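Local structure of 2-oxo-1,2-dihydroquinoline 8-monooxygenase, oxygenase component (Pseudomonas putida, 1Z02) at residues 50-55 with 436-441; 80-85 with 89-94; 119-124 with 129-134; 149-152 with 156-159. The protein serves as the oxygenase component of a Rieske-type non-haem iron monooxygenase, which probably hydroxylates 2-oxo-1,2-dihydroquinoline at carbon 8. All blocks are in the same frame, centred on the assembly; numbering follows the deposited sequence.

Interaction 2 is buried and interactions 3 and 4 partly so; 2 and 3 are the larger contacts, both inside the Rieske domain near the [2Fe-2S] cluster and both touching the second subunit, and they meet where Leu85 packs on Thr134. Interaction 2 relies on a buried carboxylate, a backbone bond and an iron-bound cysteine, whereas interaction 3 combines two backbone bonds with aliphatic packing. Interactions 1 and 4 are small, each resting on a single pair of side chains: a surface salt bridge in interaction 1, two phenylalanine rings in interaction 4. Interaction 1 joins segments whose nearest ends are 381 positions apart and so encloses the other three along the chain; its segment 436-441 also lies against Arg90 and Ser92 of interaction 2.

Interaction 1 (50-55 with 436-441); sequences THELEE and GYKVEQ
A salt bridge at the surface, Glu52 to Lys438, joins the loop between strands 43-49 and 58-63 of the Rieske domain to the C-terminal tail of the same chain. Lys438 NZ donates to Glu52 OE2 at 2.8 Å. It arrives on the anti side of the carboxylate, 26° out of its plane. The lysine chain is bent near its end (chi3 78°), which swings CE and NZ across the glutamate tip. The other oxygen, Glu52 OE1, is engaged by Phe49 N and by His202 NE2 of strand 196-206, so the two oxygens of one carboxylate serve different partners and its rotation is restrained. A water adds a second, looser path: it donates to Glu52 O at 2.6 Å and weakly accepts from Lys438 NZ at 3.4 Å. Behind the charge pair the 3-10 segment 50-52 closes with Leu53 N bonding Thr50 O at 3.0 Å. Next to the lysine, Tyr437 OH reaches Ala47 O, and Val439 pairs by backbone with Gly60. The arrangement is that of a solvent-side ion pair fastening a returning C-terminal tail to the Rieske domain, with Glu52 also linked to the long sheet of the catalytic domain.

Interaction 2 (80-85 with 89-94); sequences LKDQCL and VRLSEK. With FES (Fe2/s2 (inorganic) cluster), chain H.
Asp82, just past strand 76-81, reaches across to Ser92 and Arg90 of the loop 89-94. Its CG lies anti to the backbone N (chi1 -162°), which sends the carboxylate across to the other segment. Asp82 CB comes first, 4.0 Å from Arg90 CG; Asp82 CG follows, 3.2 Å from the same Arg90 CG, which also crowds OD1, a closeness to be treated with caution. At the tip, OD2 accepts from Ser92 N at 2.9 Å, an almost straight bond (163°) on the syn side. Leu91 N is also near OD2 but badly angled for a bond. OD1 faces Ser92 OG, which donates to it; the modelled separation is very short and its exact length doubtful. The buried carboxylate thus holds both the backbone and the hydroxyl of one serine. Arg90 turns its charge elsewhere: NE and NH1 together grip Glu93 OE2 side-on. Further along, Cys84 N bonds Val89 O at 2.8 Å, drawing the two loop arms together. Cys84 CB rests on Leu91 CD2 at 3.9 Å, while Cys84 SG binds the cluster iron FE2 at 2.4 Å. Val89 CG2 lies 3.8 Å from the sulfide S2. Cys105 supplies the other thiolate on FE2. Cys84 and His86, with Cys105 and His108 further on, form the paired Cys-X-His and Cys-X-X-His loops of a Rieske [2Fe-2S] site.

Interaction 3 (119-124 with 129-134); sequences LVTIVA and KLIGTT
Ile131 lies along strand 119-122 and sets its two branches against different parts of it. CG1 is anti to the carbonyl carbon (chi1 -61°), carrying Ile131 CD1 over the backbone of Thr121 and Ile122, where it comes within 3.7 Å of Ile122 N. Ile131 CG2 instead presses on Val120 O at 3.5 Å. The side chains of Ile122 and Ile131 run at a slant to one another, and their CG1 atoms meet at 4.0 Å. Leu119 approaches from the strand's start: its CD2 touches Leu130 CG at 4.0 Å, end against branch point. The backbones join at Leu119 on both its polar atoms, Leu119 N donating to Thr134 O at 2.8 Å and Leu119 O accepting from Gly132 N at 2.9 Å. Gly132, with positive phi (81°), is the third residue of a type II beta turn from Leu130 to Thr133. Leu130 O accepts from the turn's closing backbone N-H. It also receives a side-chain bond, Thr133 OG1 to Leu130 O at 2.7 Å. That hydroxyl also bonds Ser17 OG of the second subunit, and Thr121 OG1 bonds Asn277 OD1 of the second subunit. Ile122 and Leu130 both pack on Phe110, a residue of the cluster pocket. The Ile122 and Leu130 part of the packing therefore faces the cluster pocket, while backbone bonds fix the turn and threonine hydroxyls take up the subunit interface.

Interaction 4 (149-152 with 156-159); sequences FVFV and DFPD
Phe151 and Phe157 make this contact, joining the middle strand, 147-152, of the three-stranded sheet it forms with 43-49 and 141-144 to the loop that follows it. Along the strand the backbone bonds alternate between neighbours: Phe149 pairs with His142 on one flank, its side chain packing on Trp44, and Val150 pairs with Tyr45 on the other, its side chain reaching Leu70 of strand 66-73. Phe151 comes next, and its CG, anti to the backbone N (chi1 -174°), carries the ring out to the loop. There Phe151 CE2 meets Phe157 CE2 at 3.7 Å, and Phe151 CZ lies 3.8 Å from the same Phe157 CE2. Phe157 CD2 sits in the plane of the Phe151 ring, at its edge. As whole side chains the two phenylalanines cross at about a right angle. The centroids of the Phe151 and Phe157 rings are 5.5 Å apart and their planes are inclined by 52°, an oblique pairing. Val152 ends the strand, backbone-bonded to Asn42 and turned, like Val150, to strand 66-73. No hydrogen bond crosses between the segments; close by, Asp159 OD2 forms a salt bridge with Arg153. The contact itself is purely apolar, a carbon-to-carbon meeting of two rings that carries no charge and no directional bond.

Interaction 1 (50-55 with 436-441)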
loop_
_atom_site.group_PDB
_atom_site.type_symbol
_atom_site.label_atom_id
_atom_site.label_comp_id
_atom_site.label_asym_id
_atom_site.label_seq_id
_atom_site.Cartn_x
_atom_site.Cartn_y
_atom_site.Cartn_z
ATOM N N THR A 50 -12.491 28.558 11.740
ATOM C CA THR A 50 -13.098 29.590 10.924
ATOM C C THR A 50 -12.116 30.140 9.889
ATOM O O THR A 50 -12.492 30.395 8.744
ATOM C CB THR A 50 -13.624 30.731 11.825
ATOM O OG1 THR A 50 -14.742 30.254 12.590
ATOM C CG2 THR A 50 -14.052 31.929 10.998
ATOM N N HIS A 51 -10.856 30.301 10.284
ATOM C CA HIS A 51 -9.856 30.840 9.369
ATOM C C HIS A 51 -9.550 29.911 8.196
ATOM O O HIS A 51 -8.895 30.311 7.233
ATOM C CB HIS A 51 -8.570 31.211 10.128
ATOM C CG HIS A 51 -7.861 30.051 10.752
ATOM N ND1 HIS A 51 -7.169 29.113 10.013
ATOM C CD2 HIS A 51 -7.698 29.701 12.050
ATOM C CE1 HIS A 51 -6.609 28.239 10.830
ATOM N NE2 HIS A 51 -6.915 28.574 12.073
ATOM N N GLU A 52 -10.043 28.678 8.259
ATOM C CA GLU A 52 -9.811 27.733 7.176
ATOM C C GLU A 52 -10.905 27.803 6.116
ATOM O O GLU A 52 -10.861 27.067 5.130
ATOM C CB GLU A 52 -9.730 26.314 7.723
ATOM C CG GLU A 52 -8.471 26.021 8.499
ATOM C CD GLU A 52 -8.425 24.595 9.015
ATOM O OE1 GLU A 52 -9.176 24.283 9.958
ATOM O OE2 GLU A 52 -7.640 23.782 8.475
ATOM N N LEU A 53 -11.879 28.689 6.316
ATOM C CA LEU A 53 -12.992 28.838 5.382
ATOM C C LEU A 53 -13.429 30.305 5.325
ATOM O O LEU A 53 -14.219 30.758 6.147
ATOM C CB LEU A 53 -14.165 27.957 5.833
ATOM C CG LEU A 53 -14.929 26.993 4.905
ATOM C CD1 LEU A 53 -16.302 27.445 4.672
ATOM C CD2 LEU A 53 -14.200 26.734 3.657
ATOM N N GLU A 54 -12.888 31.048 4.365
ATOM C CA GLU A 54 -13.234 32.457 4.202
ATOM C C GLU A 54 -14.422 32.570 3.250
ATOM O O GLU A 54 -14.839 31.573 2.656
ATOM C CB GLU A 54 -12.037 33.223 3.646
ATOM C CG GLU A 54 -10.822 33.153 4.546
ATOM C CD GLU A 54 -9.617 33.865 3.961
ATOM O OE1 GLU A 54 -8.558 33.871 4.623
ATOM O OE2 GLU A 54 -9.723 34.419 2.843
ATOM N N GLU A 55 -14.960 33.779 3.103
ATOM C CA GLU A 55 -16.107 33.990 2.230
ATOM C C GLU A 55 -15.851 33.427 0.839
ATOM O O GLU A 55 -14.835 33.731 0.219
ATOM C CB GLU A 55 -16.427 35.482 2.122
ATOM C CG GLU A 55 -17.643 35.795 1.262
ATOM C CD GLU A 55 -18.959 35.374 1.900
ATOM O OE1 GLU A 55 -19.994 35.391 1.193
ATOM O OE2 GLU A 55 -18.970 35.038 3.100
ATOM N N GLY A 436 -4.219 11.773 4.619
ATOM C CA GLY A 436 -4.614 13.070 5.136
ATOM C C GLY A 436 -6.063 13.296 5.531
ATOM O O GLY A 436 -6.809 12.356 5.800
ATOM N N TYR A 437 -6.458 14.568 5.557
ATOM C CA TYR A 437 -7.806 14.955 5.960
ATOM C C TYR A 437 -8.456 15.938 4.988
ATOM O O TYR A 437 -9.546 15.683 4.470
ATOM C CB TYR A 437 -7.723 15.561 7.364
ATOM C CG TYR A 437 -9.004 16.164 7.887
ATOM C CD1 TYR A 437 -10.139 15.382 8.093
ATOM C CD2 TYR A 437 -9.075 17.524 8.192
ATOM C CE1 TYR A 437 -11.315 15.947 8.594
ATOM C CE2 TYR A 437 -10.230 18.087 8.689
ATOM C CZ TYR A 437 -11.345 17.300 8.891
ATOM O OH TYR A 437 -12.479 17.873 9.423
ATOM N N LYS A 438 -7.784 17.063 4.743
ATOM C CA LYS A 438 -8.302 18.076 3.826
ATOM C C LYS A 438 -8.088 17.659 2.373
ATOM O O LYS A 438 -6.965 17.362 1.959
ATOM C CB LYS A 438 -7.623 19.422 4.108
ATOM C CG LYS A 438 -7.910 19.939 5.515
ATOM C CD LYS A 438 -7.065 21.157 5.892
ATOM C CE LYS A 438 -7.587 22.434 5.265
ATOM N NZ LYS A 438 -6.845 23.620 5.799
ATOM N N VAL A 439 -9.173 17.627 1.604
ATOM C CA VAL A 439 -9.091 17.242 0.203
ATOM C C VAL A 439 -8.265 18.240 -0.601
ATOM O O VAL A 439 -8.488 19.455 -0.526
ATOM C CB VAL A 439 -10.499 17.129 -0.425
ATOM C CG1 VAL A 439 -10.392 16.748 -1.892
ATOM C CG2 VAL A 439 -11.312 16.094 0.321
ATOM N N GLU A 440 -7.304 17.714 -1.361
ATOM C CA GLU A 440 -6.421 18.529 -2.188
ATOM C C GLU A 440 -7.203 19.010 -3.401
ATOM O O GLU A 440 -7.924 18.233 -4.035
ATOM C CB GLU A 440 -5.218 17.702 -2.645
ATOM C CG GLU A 440 -3.967 18.530 -2.909
ATOM C CD GLU A 440 -2.835 17.707 -3.483
ATOM O OE1 GLU A 440 -1.693 18.208 -3.533
ATOM O OE2 GLU A 440 -3.091 16.557 -3.889
ATOM N N GLN A 441 -7.051 20.288 -3.737
ATOM C CA GLN A 441 -7.786 20.843 -4.859
ATOM C C GLN A 441 -7.103 20.909 -6.219
ATOM O O GLN A 441 -5.880 20.886 -6.344
ATOM C CB GLN A 441 -8.341 22.213 -4.474
ATOM C CG GLN A 441 -9.265 22.120 -3.269
ATOM C CD GLN A 441 -9.976 23.414 -2.953
ATOM O OE1 GLN A 441 -10.692 23.509 -1.956
ATOM N NE2 GLN A 441 -9.793 24.417 -3.802
HETATM O O HOH W 1 -9.205 25.345 4.005
#

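Interaction 2 (80-85 with 89-94)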
loop_
_atom_site.group_PDB
_atom_site.type_symbol
_atom_site.label_atom_id
_atom_site.label_comp_id
_atom_site.label_asym_id
_atom_site.label_seq_id
_atom_site.Cartn_x
_atom_site.Cartn_y
_atom_site.Cartn_z
ATOM N N LEU A 80 -22.459 19.796 2.827
ATOM C CA LEU A 80 -23.165 18.782 2.041
ATOM C C LEU A 80 -22.220 17.593 1.874
ATOM O O LEU A 80 -21.034 17.677 2.222
ATOM C CB LEU A 80 -23.538 19.310 0.647
ATOM C CG LEU A 80 -24.569 20.425 0.479
ATOM C CD1 LEU A 80 -24.017 21.721 1.033
ATOM C CD2 LEU A 80 -24.902 20.591 -1.007
ATOM N N LYS A 81 -22.739 16.486 1.353
ATOM C CA LYS A 81 -21.894 15.322 1.148
ATOM C C LYS A 81 -21.036 15.591 -0.076
ATOM O O LYS A 81 -21.549 15.962 -1.131
ATOM C CB LYS A 81 -22.724 14.064 0.921
ATOM C CG LYS A 81 -21.864 12.819 0.804
ATOM C CD LYS A 81 -22.712 11.593 0.484
ATOM C CE LYS A 81 -23.603 11.187 1.656
ATOM N NZ LYS A 81 -24.362 9.938 1.346
ATOM N N ASP A 82 -19.728 15.404 0.073
ATOM C CA ASP A 82 -18.777 15.653 -1.007
ATOM C C ASP A 82 -18.788 14.492 -2.002
ATOM O O ASP A 82 -17.778 13.789 -2.173
ATOM C CB ASP A 82 -17.374 15.834 -0.417
ATOM C CG ASP A 82 -16.416 16.524 -1.374
ATOM O OD1 ASP A 82 -15.209 16.547 -1.065
ATOM O OD2 ASP A 82 -16.875 17.042 -2.422
ATOM N N GLN A 83 -19.926 14.305 -2.664
ATOM C CA GLN A 83 -20.091 13.218 -3.636
ATOM C C GLN A 83 -21.229 13.517 -4.604
ATOM O O GLN A 83 -22.393 13.549 -4.219
ATOM C CB GLN A 83 -20.395 11.897 -2.922
ATOM C CG GLN A 83 -20.593 10.714 -3.876
ATOM C CD GLN A 83 -21.224 9.512 -3.192
ATOM O OE1 GLN A 83 -22.392 9.552 -2.780
ATOM N NE2 GLN A 83 -20.454 8.435 -3.060
ATOM N N CYS A 84 -20.889 13.739 -5.865
ATOM C CA CYS A 84 -21.892 14.028 -6.877
ATOM C C CYS A 84 -22.695 12.760 -7.135
ATOM O O CYS A 84 -22.110 11.679 -7.243
ATOM C CB CYS A 84 -21.219 14.485 -8.168
ATOM S SG CYS A 84 -22.412 14.929 -9.455
ATOM N N LEU A 85 -24.023 12.909 -7.234
ATOM C CA LEU A 85 -24.959 11.801 -7.476
ATOM C C LEU A 85 -24.797 11.209 -8.846
ATOM O O LEU A 85 -25.177 10.063 -9.076
ATOM C CB LEU A 85 -26.412 12.259 -7.456
ATOM C CG LEU A 85 -26.945 13.278 -6.493
ATOM C CD1 LEU A 85 -28.424 13.544 -6.727
ATOM C CD2 LEU A 85 -26.680 12.757 -5.149
ATOM N N VAL A 89 -18.013 11.987 -8.276
ATOM C CA VAL A 89 -16.891 12.897 -8.180
ATOM C C VAL A 89 -17.028 13.734 -6.918
ATOM O O VAL A 89 -18.141 14.072 -6.495
ATOM C CB VAL A 89 -16.862 13.844 -9.398
ATOM C CG1 VAL A 89 -15.889 14.965 -9.176
ATOM C CG2 VAL A 89 -16.488 13.070 -10.642
ATOM N N ARG A 90 -15.888 14.058 -6.319
ATOM C CA ARG A 90 -15.830 14.889 -5.122
ATOM C C ARG A 90 -15.976 16.341 -5.589
ATOM O O ARG A 90 -15.121 16.858 -6.321
ATOM C CB ARG A 90 -14.479 14.681 -4.427
ATOM C CG ARG A 90 -14.590 14.401 -2.946
ATOM C CD ARG A 90 -13.449 13.588 -2.364
ATOM N NE ARG A 90 -12.196 13.646 -3.107
ATOM C CZ ARG A 90 -11.073 13.060 -2.694
ATOM N NH1 ARG A 90 -9.959 13.135 -3.420
ATOM N NH2 ARG A 90 -11.058 12.409 -1.538
ATOM N N LEU A 91 -17.059 16.992 -5.178
ATOM C CA LEU A 91 -17.324 18.369 -5.573
ATOM C C LEU A 91 -16.229 19.351 -5.167
ATOM O O LEU A 91 -15.941 20.299 -5.897
ATOM C CB LEU A 91 -18.658 18.844 -4.980
ATOM C CG LEU A 91 -19.882 17.950 -5.219
ATOM C CD1 LEU A 91 -21.054 18.493 -4.411
ATOM C CD2 LEU A 91 -20.228 17.907 -6.696
ATOM N N SER A 92 -15.620 19.111 -4.008
ATOM C CA SER A 92 -14.578 19.971 -3.465
ATOM C C SER A 92 -13.248 19.977 -4.211
ATOM O O SER A 92 -12.430 20.849 -3.976
ATOM C CB SER A 92 -14.308 19.591 -2.002
ATOM O OG SER A 92 -13.679 18.326 -1.915
ATOM N N GLU A 93 -13.020 19.023 -5.104
ATOM C CA GLU A 93 -11.735 18.980 -5.797
ATOM C C GLU A 93 -11.491 20.179 -6.698
ATOM O O GLU A 93 -10.353 20.578 -6.924
ATOM C CB GLU A 93 -11.610 17.676 -6.586
ATOM C CG GLU A 93 -11.261 16.498 -5.692
ATOM C CD GLU A 93 -10.806 15.287 -6.454
ATOM O OE1 GLU A 93 -9.990 15.445 -7.380
ATOM O OE2 GLU A 93 -11.244 14.176 -6.116
ATOM N N LYS A 94 -12.562 20.748 -7.229
ATOM C CA LYS A 94 -12.440 21.920 -8.082
ATOM C C LYS A 94 -13.680 22.769 -7.833
ATOM O O LYS A 94 -14.656 22.700 -8.575
ATOM C CB LYS A 94 -12.350 21.511 -9.548
ATOM C CG LYS A 94 -11.922 22.661 -10.407
ATOM C CD LYS A 94 -11.808 22.310 -11.857
ATOM C CE LYS A 94 -11.404 23.572 -12.601
ATOM N NZ LYS A 94 -11.420 23.431 -14.075
HETATM FE FE1 FES H . -21.318 14.295 -13.722
HETATM FE FE2 FES H . -20.854 15.247 -11.305
HETATM S S1 FES H . -22.093 16.128 -12.843
HETATM S S2 FES H . -19.949 13.423 -12.151
#

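Interaction 3 (119-124 with 129-134)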
loop_
_atom_site.group_PDB
_atom_site.type_symbol
_atom_site.label_atom_id
_atom_site.label_comp_id
_atom_site.label_asym_id
_atom_site.label_seq_id
_atom_site.Cartn_x
_atom_site.Cartn_y
_atom_site.Cartn_z
ATOM N N LEU A 119 -31.189 18.525 -5.951
ATOM C CA LEU A 119 -30.630 18.695 -7.290
ATOM C C LEU A 119 -31.524 19.738 -7.945
ATOM O O LEU A 119 -32.652 19.435 -8.350
ATOM C CB LEU A 119 -30.699 17.375 -8.071
ATOM C CG LEU A 119 -30.206 17.401 -9.524
ATOM C CD1 LEU A 119 -28.761 17.847 -9.559
ATOM C CD2 LEU A 119 -30.357 16.018 -10.156
ATOM N N VAL A 120 -31.035 20.972 -8.037
ATOM C CA VAL A 120 -31.840 22.047 -8.615
ATOM C C VAL A 120 -31.734 22.197 -10.126
ATOM O O VAL A 120 -32.589 22.815 -10.751
ATOM C CB VAL A 120 -31.502 23.396 -7.955
ATOM C CG1 VAL A 120 -31.774 23.315 -6.458
ATOM C CG2 VAL A 120 -30.059 23.763 -8.211
ATOM N N THR A 121 -30.690 21.626 -10.715
ATOM C CA THR A 121 -30.514 21.699 -12.158
ATOM C C THR A 121 -29.235 20.981 -12.553
ATOM O O THR A 121 -28.480 20.542 -11.693
ATOM C CB THR A 121 -30.422 23.172 -12.631
ATOM O OG1 THR A 121 -30.497 23.236 -14.066
ATOM C CG2 THR A 121 -29.113 23.790 -12.165
ATOM N N ILE A 122 -29.019 20.844 -13.858
ATOM C CA ILE A 122 -27.805 20.231 -14.400
ATOM C C ILE A 122 -27.357 21.187 -15.510
ATOM O O ILE A 122 -28.043 21.337 -16.520
ATOM C CB ILE A 122 -28.070 18.828 -15.014
ATOM C CG1 ILE A 122 -28.608 17.875 -13.947
ATOM C CG2 ILE A 122 -26.773 18.251 -15.581
ATOM C CD1 ILE A 122 -29.121 16.583 -14.499
ATOM N N VAL A 123 -26.213 21.836 -15.324
ATOM C CA VAL A 123 -25.727 22.786 -16.318
ATOM C C VAL A 123 -25.847 22.272 -17.752
ATOM O O VAL A 123 -26.291 22.986 -18.643
ATOM C CB VAL A 123 -24.252 23.177 -16.046
ATOM C CG1 VAL A 123 -23.750 24.092 -17.139
ATOM C CG2 VAL A 123 -24.137 23.891 -14.702
ATOM N N ALA A 124 -25.467 21.025 -17.975
ATOM C CA ALA A 124 -25.517 20.461 -19.321
ATOM C C ALA A 124 -26.867 19.893 -19.755
ATOM O O ALA A 124 -26.998 19.424 -20.889
ATOM C CB ALA A 124 -24.442 19.382 -19.457
ATOM N N LYS A 129 -35.376 14.887 -16.580
ATOM C CA LYS A 129 -36.376 14.452 -15.610
ATOM C C LYS A 129 -35.819 14.164 -14.211
ATOM O O LYS A 129 -36.564 14.162 -13.233
ATOM C CB LYS A 129 -37.100 13.202 -16.123
ATOM C CG LYS A 129 -36.219 11.960 -16.214
ATOM C CD LYS A 129 -37.044 10.684 -16.057
ATOM C CE LYS A 129 -37.502 10.098 -17.374
ATOM N NZ LYS A 129 -36.437 9.349 -18.087
ATOM N N LEU A 130 -34.516 13.923 -14.109
ATOM C CA LEU A 130 -33.925 13.612 -12.814
ATOM C C LEU A 130 -33.941 14.811 -11.887
ATOM O O LEU A 130 -34.075 14.666 -10.676
ATOM C CB LEU A 130 -32.482 13.116 -12.983
ATOM C CG LEU A 130 -31.817 12.623 -11.693
ATOM C CD1 LEU A 130 -32.478 11.337 -11.232
ATOM C CD2 LEU A 130 -30.347 12.407 -11.928
ATOM N N ILE A 131 -33.815 15.998 -12.466
ATOM C CA ILE A 131 -33.790 17.235 -11.695
ATOM C C ILE A 131 -34.958 17.360 -10.715
ATOM O O ILE A 131 -36.116 17.155 -11.080
ATOM C CB ILE A 131 -33.764 18.462 -12.639
ATOM C CG1 ILE A 131 -32.498 18.414 -13.507
ATOM C CG2 ILE A 131 -33.816 19.758 -11.821
ATOM C CD1 ILE A 131 -32.437 19.490 -14.573
ATOM N N GLY A 132 -34.634 17.686 -9.465
ATOM C CA GLY A 132 -35.646 17.833 -8.431
ATOM C C GLY A 132 -36.136 16.546 -7.782
ATOM O O GLY A 132 -36.793 16.603 -6.737
ATOM N N THR A 133 -35.817 15.393 -8.372
ATOM C CA THR A 133 -36.270 14.110 -7.829
ATOM C C THR A 133 -35.335 13.516 -6.777
ATOM O O THR A 133 -35.629 12.469 -6.203
ATOM C CB THR A 133 -36.485 13.056 -8.944
ATOM O OG1 THR A 133 -35.223 12.590 -9.431
ATOM C CG2 THR A 133 -37.264 13.666 -10.101
ATOM N N THR A 134 -34.221 14.195 -6.517
ATOM C CA THR A 134 -33.262 13.734 -5.524
ATOM C C THR A 134 -32.264 14.846 -5.171
ATOM O O THR A 134 -32.393 15.988 -5.618
ATOM C CB THR A 134 -32.500 12.470 -6.036
ATOM O OG1 THR A 134 -31.625 11.981 -5.013
ATOM C CG2 THR A 134 -31.691 12.794 -7.288
#

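Interaction 4 (149-152 with 156-159)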
loop_
_atom_site.group_PDB
_atom_site.type_symbol
_atom_site.label_atom_id
_atom_site.label_comp_id
_atom_site.label_asym_id
_atom_site.label_seq_id
_atom_site.Cartn_x
_atom_site.Cartn_y
_atom_site.Cartn_z
ATOM N N PHE A 149 -18.414 23.569 13.660
ATOM C CA PHE A 149 -18.828 22.202 13.975
ATOM C C PHE A 149 -19.857 21.714 12.962
ATOM O O PHE A 149 -20.688 22.487 12.482
ATOM C CB PHE A 149 -19.439 22.105 15.382
ATOM C CG PHE A 149 -18.482 22.443 16.491
ATOM C CD1 PHE A 149 -18.306 23.764 16.907
ATOM C CD2 PHE A 149 -17.750 21.439 17.119
ATOM C CE1 PHE A 149 -17.410 24.074 17.940
ATOM C CE2 PHE A 149 -16.860 21.733 18.142
ATOM C CZ PHE A 149 -16.688 23.057 18.557
ATOM N N VAL A 150 -19.787 20.431 12.629
ATOM C CA VAL A 150 -20.719 19.841 11.679
ATOM C C VAL A 150 -21.334 18.612 12.316
ATOM O O VAL A 150 -20.655 17.873 13.031
ATOM C CB VAL A 150 -20.011 19.417 10.363
ATOM C CG1 VAL A 150 -21.002 18.779 9.416
ATOM C CG2 VAL A 150 -19.382 20.622 9.696
ATOM N N PHE A 151 -22.625 18.411 12.082
ATOM C CA PHE A 151 -23.324 17.252 12.623
ATOM C C PHE A 151 -23.263 16.166 11.549
ATOM O O PHE A 151 -24.064 16.170 10.601
ATOM C CB PHE A 151 -24.786 17.595 12.927
ATOM C CG PHE A 151 -25.532 16.497 13.630
ATOM C CD1 PHE A 151 -25.243 16.177 14.952
ATOM C CD2 PHE A 151 -26.503 15.758 12.961
ATOM C CE1 PHE A 151 -25.908 15.136 15.598
ATOM C CE2 PHE A 151 -27.176 14.710 13.601
ATOM C CZ PHE A 151 -26.873 14.401 14.921
ATOM N N VAL A 152 -22.306 15.251 11.696
ATOM C CA VAL A 152 -22.125 14.161 10.742
ATOM C C VAL A 152 -23.168 13.087 11.026
ATOM O O VAL A 152 -23.115 12.403 12.051
ATOM C CB VAL A 152 -20.705 13.566 10.855
ATOM C CG1 VAL A 152 -20.448 12.582 9.703
ATOM C CG2 VAL A 152 -19.681 14.693 10.840
ATOM N N ASP A 156 -30.392 9.011 6.437
ATOM C CA ASP A 156 -31.781 9.020 6.890
ATOM C C ASP A 156 -32.085 9.610 8.274
ATOM O O ASP A 156 -33.219 9.519 8.750
ATOM C CB ASP A 156 -32.356 7.599 6.810
ATOM C CG ASP A 156 -31.593 6.600 7.674
ATOM O OD1 ASP A 156 -31.966 5.401 7.666
ATOM O OD2 ASP A 156 -30.627 7.009 8.356
ATOM N N PHE A 157 -31.091 10.211 8.926
ATOM C CA PHE A 157 -31.323 10.810 10.243
ATOM C C PHE A 157 -32.152 12.087 10.051
ATOM O O PHE A 157 -31.703 13.040 9.414
ATOM C CB PHE A 157 -29.986 11.130 10.916
ATOM C CG PHE A 157 -30.100 11.421 12.389
ATOM C CD1 PHE A 157 -30.073 10.389 13.323
ATOM C CD2 PHE A 157 -30.249 12.725 12.840
ATOM C CE1 PHE A 157 -30.195 10.653 14.692
ATOM C CE2 PHE A 157 -30.372 13.001 14.205
ATOM C CZ PHE A 157 -30.343 11.963 15.129
ATOM N N PRO A 158 -33.372 12.124 10.617
ATOM C CA PRO A 158 -34.286 13.274 10.508
ATOM C C PRO A 158 -33.754 14.606 11.018
ATOM O O PRO A 158 -33.132 14.663 12.075
ATOM C CB PRO A 158 -35.508 12.844 11.323
ATOM C CG PRO A 158 -35.426 11.373 11.366
ATOM C CD PRO A 158 -33.946 11.094 11.496
ATOM N N ASP A 159 -34.032 15.674 10.274
ATOM C CA ASP A 159 -33.617 17.018 10.659
ATOM C C ASP A 159 -34.176 17.353 12.041
ATOM O O ASP A 159 -33.478 17.923 12.880
ATOM C CB ASP A 159 -34.135 18.054 9.648
ATOM C CG ASP A 159 -33.395 18.012 8.321
ATOM O OD1 ASP A 159 -33.755 18.796 7.417
ATOM O OD2 ASP A 159 -32.456 17.206 8.179
#